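Nicastrin (Dictyostelium purpureum, PDB 4R12) probably serves as an essential subunit of the gamma-secretase complex, which cleaves integral membrane proteins such as Notch receptors within the membrane. Local coordinates at residues K207-M218 against T312-I323. Residues are numbered along the deposited sequence; the frame is centred on the assembly and turned at random.
With NAG (2-acetamido-2-deoxy-beta-D-glucopyranose), chain B.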
ATOM      1  N   LYS A 207       2.766  16.325 -23.784  1.00 34.82           N
ATOM      2  CA  LYS A 207       1.475  16.898 -23.463  1.00 35.77           C
ATOM      3  C   LYS A 207       0.402  16.006 -24.077  1.00 34.04           C
ATOM      4  O   LYS A 207       0.511  15.588 -25.232  1.00 35.49           O
ATOM      5  CB  LYS A 207       1.377  18.344 -23.968  1.00 38.79           C
ATOM      6  CG  LYS A 207       0.038  19.028 -23.694  1.00 40.40           C
ATOM      7  CD  LYS A 207       0.004  20.419 -24.318  1.00 42.38           C
ATOM      8  CE  LYS A 207      -1.418  20.951 -24.466  1.00 44.30           C
ATOM      9  NZ  LYS A 207      -2.023  21.310 -23.157  1.00 45.94           N
ATOM     10  N   ILE A 208      -0.606  15.672 -23.287  1.00 35.86           N
ATOM     11  CA  ILE A 208      -1.664  14.793 -23.767  1.00 36.25           C
ATOM     12  C   ILE A 208      -2.491  15.521 -24.828  1.00 38.62           C
ATOM     13  O   ILE A 208      -2.877  16.679 -24.647  1.00 36.95           O
ATOM     14  CB  ILE A 208      -2.556  14.302 -22.602  1.00 34.28           C
ATOM     15  CG1 ILE A 208      -1.802  13.258 -21.765  1.00 30.10           C
ATOM     16  CG2 ILE A 208      -3.862  13.707 -23.124  1.00 33.22           C
ATOM     17  CD1 ILE A 208      -2.452  12.961 -20.424  1.00 28.83           C
ATOM     18  N   ASP A 209      -2.706  14.844 -25.955  1.00 38.46           N
ATOM     19  CA  ASP A 209      -3.532  15.355 -27.049  1.00 40.80           C
ATOM     20  C   ASP A 209      -4.995  15.309 -26.625  1.00 40.68           C
ATOM     21  O   ASP A 209      -5.562  14.224 -26.481  1.00 37.77           O
ATOM     22  CB  ASP A 209      -3.287  14.512 -28.311  1.00 42.82           C
ATOM     23  CG  ASP A 209      -4.049  15.013 -29.537  1.00 44.37           C
ATOM     24  OD1 ASP A 209      -4.896  15.925 -29.423  1.00 46.29           O
ATOM     25  OD2 ASP A 209      -3.802  14.463 -30.628  1.00 45.89           O
ATOM     26  N   LYS A 210      -5.628  16.462 -26.425  1.00 42.69           N
ATOM     27  CA  LYS A 210      -6.974  16.420 -25.854  1.00 45.20           C
ATOM     28  C   LYS A 210      -8.030  15.927 -26.849  1.00 44.49           C
ATOM     29  O   LYS A 210      -9.197  15.820 -26.505  1.00 44.40           O
ATOM     30  CB  LYS A 210      -7.380  17.783 -25.276  1.00 46.14           C
ATOM     31  CG  LYS A 210      -7.933  17.648 -23.837  1.00 49.45           C
ATOM     32  CD  LYS A 210      -8.230  18.982 -23.132  1.00 52.17           C
ATOM     33  CE  LYS A 210      -9.691  19.399 -23.307  1.00 53.94           C
ATOM     34  NZ  LYS A 210     -10.311  19.894 -22.042  1.00 53.96           N
ATOM     35  N   GLU A 211      -7.613  15.596 -28.067  1.00 43.60           N
ATOM     36  CA  GLU A 211      -8.513  15.010 -29.059  1.00 44.81           C
ATOM     37  C   GLU A 211      -8.470  13.480 -29.068  1.00 43.61           C
ATOM     38  O   GLU A 211      -9.325  12.831 -29.676  1.00 46.08           O
ATOM     39  CB  GLU A 211      -8.173  15.527 -30.453  1.00 47.48           C
ATOM     40  CG  GLU A 211      -8.412  17.011 -30.642  1.00 50.11           C
ATOM     41  CD  GLU A 211      -7.995  17.486 -32.019  1.00 60.60           C
ATOM     42  OE1 GLU A 211      -7.248  16.748 -32.705  1.00 61.74           O
ATOM     43  OE2 GLU A 211      -8.415  18.594 -32.419  1.00 65.60           O
ATOM     44  N   LYS A 212      -7.466  12.902 -28.420  1.00 40.46           N
ATOM     45  CA  LYS A 212      -7.319  11.455 -28.417  1.00 39.32           C
ATOM     46  C   LYS A 212      -8.050  10.839 -27.229  1.00 37.47           C
ATOM     47  O   LYS A 212      -8.244  11.488 -26.205  1.00 37.31           O
ATOM     48  CB  LYS A 212      -5.833  11.050 -28.386  1.00 38.78           C
ATOM     49  CG  LYS A 212      -5.075  11.192 -29.718  1.00 40.99           C
ATOM     50  CD  LYS A 212      -3.684  10.564 -29.604  1.00 41.75           C
ATOM     51  CE  LYS A 212      -2.833  10.782 -30.853  1.00 45.39           C
ATOM     52  NZ  LYS A 212      -1.535  10.043 -30.751  1.00 47.08           N
ATOM     53  N   GLU A 213      -8.452   9.583 -27.370  1.00 36.51           N
ATOM     54  CA  GLU A 213      -8.985   8.831 -26.243  1.00 37.03           C
ATOM     55  C   GLU A 213      -7.851   8.403 -25.317  1.00 35.18           C
ATOM     56  O   GLU A 213      -6.714   8.267 -25.750  1.00 34.52           O
ATOM     57  CB  GLU A 213      -9.767   7.613 -26.739  1.00 37.68           C
ATOM     58  CG  GLU A 213     -11.017   7.980 -27.538  1.00 38.14           C
ATOM     59  CD  GLU A 213     -11.808   6.761 -27.961  1.00 43.52           C
ATOM     60  OE1 GLU A 213     -11.251   5.646 -27.919  1.00 42.49           O
ATOM     61  OE2 GLU A 213     -12.993   6.915 -28.331  1.00 48.63           O
ATOM     62  N   ILE A 214      -8.161   8.209 -24.042  1.00 35.45           N
ATOM     63  CA  ILE A 214      -7.154   7.811 -23.061  1.00 34.79           C
ATOM     64  C   ILE A 214      -7.373   6.380 -22.593  1.00 33.38           C
ATOM     65  O   ILE A 214      -8.477   6.010 -22.213  1.00 31.49           O
ATOM     66  CB  ILE A 214      -7.164   8.743 -21.828  1.00 33.49           C
ATOM     67  CG1 ILE A 214      -6.757  10.165 -22.219  1.00 33.23           C
ATOM     68  CG2 ILE A 214      -6.236   8.214 -20.742  1.00 30.79           C
ATOM     69  CD1 ILE A 214      -6.990  11.198 -21.109  1.00 30.23           C
ATOM     70  N   ILE A 215      -6.321   5.574 -22.652  1.00 29.93           N
ATOM     71  CA  ILE A 215      -6.298   4.270 -22.004  1.00 29.02           C
ATOM     72  C   ILE A 215      -5.706   4.473 -20.608  1.00 29.07           C
ATOM     73  O   ILE A 215      -4.577   4.920 -20.476  1.00 28.19           O
ATOM     74  CB  ILE A 215      -5.446   3.240 -22.775  1.00 30.17           C
ATOM     75  CG1 ILE A 215      -5.889   3.136 -24.237  1.00 33.17           C
ATOM     76  CG2 ILE A 215      -5.466   1.879 -22.074  1.00 26.56           C
ATOM     77  CD1 ILE A 215      -7.316   2.737 -24.403  1.00 33.74           C
ATOM     78  N   LEU A 216      -6.479   4.164 -19.575  1.00 27.62           N
ATOM     79  CA  LEU A 216      -6.005   4.306 -18.210  1.00 27.70           C
ATOM     80  C   LEU A 216      -5.571   2.945 -17.669  1.00 26.14           C
ATOM     81  O   LEU A 216      -6.377   2.013 -17.581  1.00 25.16           O
ATOM     82  CB  LEU A 216      -7.092   4.904 -17.323  1.00 27.36           C
ATOM     83  CG  LEU A 216      -6.710   5.073 -15.854  1.00 28.13           C
ATOM     84  CD1 LEU A 216      -5.497   6.002 -15.721  1.00 25.32           C
ATOM     85  CD2 LEU A 216      -7.905   5.597 -15.060  1.00 29.21           C
ATOM     86  N   VAL A 217      -4.301   2.836 -17.315  1.00 24.35           N
ATOM     87  CA  VAL A 217      -3.772   1.605 -16.738  1.00 23.66           C
ATOM     88  C   VAL A 217      -3.333   1.924 -15.310  1.00 23.03           C
ATOM     89  O   VAL A 217      -2.487   2.772 -15.105  1.00 24.04           O
ATOM     90  CB  VAL A 217      -2.590   1.063 -17.555  1.00 24.31           C
ATOM     91  CG1 VAL A 217      -2.046  -0.213 -16.928  1.00 22.80           C
ATOM     92  CG2 VAL A 217      -3.005   0.836 -19.012  1.00 26.99           C
ATOM     93  N   MET A 218      -3.909   1.248 -14.328  1.00 22.31           N
ATOM     94  CA  MET A 218      -3.777   1.714 -12.953  1.00 21.68           C
ATOM     95  C   MET A 218      -3.714   0.586 -11.951  1.00 23.55           C
ATOM     96  O   MET A 218      -4.024  -0.571 -12.279  1.00 21.12           O
ATOM     97  CB  MET A 218      -4.951   2.613 -12.596  1.00 22.19           C
ATOM     98  CG  MET A 218      -6.256   1.842 -12.451  1.00 24.69           C
ATOM     99  SD  MET A 218      -7.652   2.985 -12.516  1.00 30.62           S
ATOM    100  CE  MET A 218      -8.942   1.964 -11.798  1.00 25.09           C
ATOM    101  N   THR A 312      -5.272  20.723 -16.948  1.00 36.59           N
ATOM    102  CA  THR A 312      -4.830  21.128 -18.270  1.00 38.02           C
ATOM    103  C   THR A 312      -4.992  20.028 -19.323  1.00 40.79           C
ATOM    104  O   THR A 312      -5.368  20.300 -20.462  1.00 40.81           O
ATOM    105  CB  THR A 312      -3.345  21.566 -18.225  1.00 39.28           C
ATOM    106  OG1 THR A 312      -3.179  22.602 -17.248  1.00 40.14           O
ATOM    107  CG2 THR A 312      -2.881  22.067 -19.582  1.00 42.77           C
ATOM    108  N   GLN A 313      -4.730  18.783 -18.940  1.00 37.03           N
ATOM    109  CA  GLN A 313      -4.555  17.719 -19.924  1.00 36.05           C
ATOM    110  C   GLN A 313      -5.569  16.582 -19.900  1.00 35.46           C
ATOM    111  O   GLN A 313      -5.747  15.886 -20.913  1.00 35.03           O
ATOM    112  CB  GLN A 313      -3.168  17.094 -19.764  1.00 34.85           C
ATOM    113  CG  GLN A 313      -2.014  18.058 -19.897  1.00 38.84           C
ATOM    114  CD  GLN A 313      -0.685  17.340 -19.849  1.00 37.01           C
ATOM    115  OE1 GLN A 313      -0.480  16.354 -20.556  1.00 35.30           O
ATOM    116  NE2 GLN A 313       0.224  17.822 -19.004  1.00 37.10           N
ATOM    117  N   ILE A 314      -6.192  16.341 -18.759  1.00 35.70           N
ATOM    118  CA  ILE A 314      -7.007  15.144 -18.641  1.00 35.45           C
ATOM    119  C   ILE A 314      -8.486  15.480 -18.637  1.00 36.79           C
ATOM    120  O   ILE A 314      -8.997  16.202 -17.779  1.00 37.15           O
ATOM    121  CB  ILE A 314      -6.650  14.315 -17.380  1.00 33.43           C
ATOM    122  CG1 ILE A 314      -5.201  13.820 -17.478  1.00 33.89           C
ATOM    123  CG2 ILE A 314      -7.581  13.102 -17.249  1.00 30.81           C
ATOM    124  CD1 ILE A 314      -4.743  13.036 -16.266  1.00 32.46           C
ATOM    125  N   ASN A 315      -9.192  14.998 -19.645  1.00 40.27           N
ATOM    126  CA  ASN A 315     -10.641  15.090 -19.739  1.00 38.68           C
ATOM    127  C   ASN A 315     -11.247  13.769 -19.336  1.00 36.43           C
ATOM    128  O   ASN A 315     -11.024  12.805 -19.974  1.00 37.90           O
ATOM    129  CB  ASN A 315     -11.030  15.444 -21.165  1.00 43.51           C
ATOM    130  CG  ASN A 315     -12.522  15.591 -21.363  1.00 44.48           C
ATOM    131  OD1 ASN A 315     -13.305  15.110 -20.595  1.00 42.29           O
ATOM    132  ND2 ASN A 315     -12.896  16.250 -22.424  1.00 48.16           N
ATOM    133  N   PHE A 316     -11.991  13.743 -18.250  1.00 34.20           N
ATOM    134  CA  PHE A 316     -12.551  12.520 -17.741  1.00 36.74           C
ATOM    135  C   PHE A 316     -13.259  11.729 -18.806  1.00 37.85           C
ATOM    136  O   PHE A 316     -13.098  10.560 -18.904  1.00 35.64           O
ATOM    137  CB  PHE A 316     -13.503  12.775 -16.584  1.00 36.55           C
ATOM    138  CG  PHE A 316     -14.090  11.533 -15.991  1.00 37.61           C
ATOM    139  CD1 PHE A 316     -13.441  10.857 -15.016  1.00 36.20           C
ATOM    140  CD2 PHE A 316     -15.300  11.063 -16.400  1.00 37.67           C
ATOM    141  CE1 PHE A 316     -13.967   9.725 -14.466  1.00 35.64           C
ATOM    142  CE2 PHE A 316     -15.848   9.950 -15.852  1.00 37.14           C
ATOM    143  CZ  PHE A 316     -15.178   9.270 -14.880  1.00 39.00           C
ATOM    144  N   THR A 317     -14.030  12.412 -19.619  1.00 37.33           N
ATOM    145  CA  THR A 317     -14.835  11.744 -20.606  1.00 39.32           C
ATOM    146  C   THR A 317     -14.038  11.141 -21.742  1.00 39.57           C
ATOM    147  O   THR A 317     -14.536  10.299 -22.415  1.00 39.54           O
ATOM    148  CB  THR A 317     -15.974  12.632 -21.121  1.00 41.48           C
ATOM    149  OG1 THR A 317     -15.434  13.695 -21.870  1.00 46.67           O
ATOM    150  CG2 THR A 317     -16.730  13.196 -19.994  1.00 38.89           C
ATOM    151  N   LYS A 318     -12.798  11.563 -21.931  1.00 37.26           N
ATOM    152  CA  LYS A 318     -11.912  10.927 -22.890  1.00 37.12           C
ATOM    153  C   LYS A 318     -11.320   9.601 -22.435  1.00 36.74           C
ATOM    154  O   LYS A 318     -10.744   8.898 -23.227  1.00 37.02           O
ATOM    155  CB  LYS A 318     -10.771  11.822 -23.264  1.00 37.79           C
ATOM    156  CG  LYS A 318     -11.124  13.021 -24.082  1.00 40.64           C
ATOM    157  CD  LYS A 318     -11.647  12.684 -25.446  1.00 46.06           C
ATOM    158  CE  LYS A 318     -12.172  13.952 -26.091  1.00 49.19           C
ATOM    159  NZ  LYS A 318     -12.093  13.947 -27.558  1.00 52.40           N
ATOM    160  N   ILE A 319     -11.439   9.280 -21.160  1.00 34.98           N
ATOM    161  CA  ILE A 319     -10.995   7.962 -20.698  1.00 34.82           C
ATOM    162  C   ILE A 319     -11.921   6.898 -21.300  1.00 35.72           C
ATOM    163  O   ILE A 319     -13.133   6.881 -21.051  1.00 36.08           O
ATOM    164  CB  ILE A 319     -10.967   7.874 -19.159  1.00 32.69           C
ATOM    165  CG1 ILE A 319     -10.034   8.946 -18.591  1.00 32.28           C
ATOM    166  CG2 ILE A 319     -10.505   6.498 -18.698  1.00 30.85           C
ATOM    167  CD1 ILE A 319     -10.170   9.147 -17.086  1.00 31.59           C
ATOM    168  N   SER A 320     -11.353   6.027 -22.121  1.00 34.38           N
ATOM    169  CA  SER A 320     -12.163   5.148 -22.963  1.00 36.43           C
ATOM    170  C   SER A 320     -11.952   3.670 -22.641  1.00 36.02           C
ATOM    171  O   SER A 320     -12.651   2.815 -23.187  1.00 34.91           O
ATOM    172  CB  SER A 320     -11.851   5.403 -24.437  1.00 38.75           C
ATOM    173  OG  SER A 320     -10.534   4.970 -24.749  1.00 40.63           O
ATOM    174  N   THR A 321     -10.991   3.386 -21.763  1.00 32.14           N
ATOM    175  CA  THR A 321     -10.679   2.023 -21.335  1.00 30.64           C
ATOM    176  C   THR A 321      -9.936   2.068 -20.014  1.00 29.63           C
ATOM    177  O   THR A 321      -9.008   2.844 -19.862  1.00 29.16           O
ATOM    178  CB  THR A 321      -9.796   1.272 -22.355  1.00 32.92           C
ATOM    179  OG1 THR A 321     -10.493   1.131 -23.601  1.00 36.29           O
ATOM    180  CG2 THR A 321      -9.430  -0.108 -21.827  1.00 30.71           C
ATOM    181  N   ILE A 322     -10.339   1.244 -19.054  1.00 30.09           N
ATOM    182  CA  ILE A 322      -9.606   1.172 -17.799  1.00 29.44           C
ATOM    183  C   ILE A 322      -9.100  -0.242 -17.567  1.00 26.68           C
ATOM    184  O   ILE A 322      -9.881  -1.193 -17.573  1.00 29.29           O
ATOM    185  CB  ILE A 322     -10.479   1.606 -16.602  1.00 28.32           C
ATOM    186  CG1 ILE A 322     -10.852   3.088 -16.732  1.00 28.49           C
ATOM    187  CG2 ILE A 322      -9.745   1.346 -15.295  1.00 28.80           C
ATOM    188  CD1 ILE A 322     -11.817   3.576 -15.656  1.00 29.71           C
ATOM    189  N   ILE A 323      -7.794  -0.375 -17.379  1.00 26.20           N
ATOM    190  CA  ILE A 323      -7.184  -1.632 -16.983  1.00 24.27           C
ATOM    191  C   ILE A 323      -6.614  -1.491 -15.558  1.00 24.52           C
ATOM    192  O   ILE A 323      -5.815  -0.590 -15.296  1.00 25.17           O
ATOM    193  CB  ILE A 323      -6.046  -2.038 -17.953  1.00 27.20           C
ATOM    194  CG1 ILE A 323      -6.506  -1.914 -19.411  1.00 28.14           C
ATOM    195  CG2 ILE A 323      -5.543  -3.444 -17.654  1.00 25.17           C
ATOM    196  CD1 ILE A 323      -7.575  -2.917 -19.788  1.00 30.63           C
TER
HETATM  197  C1  NAG B   1     -14.203  16.139 -23.018  1.00 59.23           C
HETATM  198  C2  NAG B   1     -14.515  17.461 -23.664  1.00 60.53           C
HETATM  199  C3  NAG B   1     -15.798  17.448 -24.462  1.00 61.73           C
HETATM  200  C4  NAG B   1     -16.161  16.133 -25.101  1.00 61.58           C
HETATM  201  C5  NAG B   1     -15.626  14.928 -24.355  1.00 60.22           C
HETATM  202  C6  NAG B   1     -15.713  13.656 -25.146  1.00 60.07           C
HETATM  203  C7  NAG B   1     -14.075  19.612 -22.767  1.00 60.84           C
HETATM  204  C8  NAG B   1     -13.981  20.399 -21.509  1.00 60.64           C
HETATM  205  N2  NAG B   1     -14.682  18.461 -22.660  1.00 60.64           N
HETATM  206  O3  NAG B   1     -15.727  18.435 -25.479  1.00 62.90           O
HETATM  207  O4  NAG B   1     -17.548  16.153 -24.892  1.00 62.64           O
HETATM  208  O5  NAG B   1     -14.283  15.163 -24.021  1.00 59.27           O
HETATM  209  O6  NAG B   1     -14.968  13.784 -26.335  1.00 60.55           O
HETATM  210  O7  NAG B   1     -13.632  20.010 -23.799  1.00 61.37           O
HETATM  211  O   HOH W   1     -11.184  16.826 -24.473  1.00 54.37           O
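Ile214 N meets Lys318 O at 2.8 Å, the first of the backbone bonds that join two parallel strands, 214-218 and 319-323, whose directions differ by 11°. Ile214 O then accepts Ser320 N at 2.9 Å on a nearly straight path (175° at the hydrogen). The register slips next: Ile214 pairs with Ile319 but Leu216 with Ile322, so one residue, Ile215, faces two, Ser320 and Thr321. This is a beta bulge, and it leaves the buried Thr321 N without a partner. Regular pairing resumes with Leu216 N to Thr321 O, Ile323 N to Leu216 O and Met218 N to Ile323 O.

The Lys318 side chain runs alongside the carbonyls of Lys210, Glu211 and Lys212 in the type I turn. Its CB lies 3.9 Å from Lys212 O, and CG keeps beside that oxygen; a bend at chi2 (-65°) then sets CD 3.7 Å from Lys212 O. CE and NZ reach Lys210 O and the sugar O6, where the model is too tight to support a bond type; NZ also lies 3.7 Å from Glu211 O. With an alanine here, the methylene packing on Lys212 O is likely to be lost, and Lys210 O and Glu211 O would probably lack the nearby ammonium group. A water links Lys210 O to ND2 of Asn315, the N-glycosylated residue. Farther back, Gln313 OE1 accepts Ile208 N at 2.8 Å, tilted from its carbonyl plane, and also receives Asn542 ND2. At the other end, Met218 CE touches Ile322 CG2 at 3.6 Å, and Phe388 of helix 385-389 covers both side chains.

Strand 262-268 hydrogen-bonds to the other edge of 214-218, making the latter an interior strand. Parallel strands in the middle of a mixed sheet are consistent with the aminopeptidase-like fold of the nicastrin large lobe.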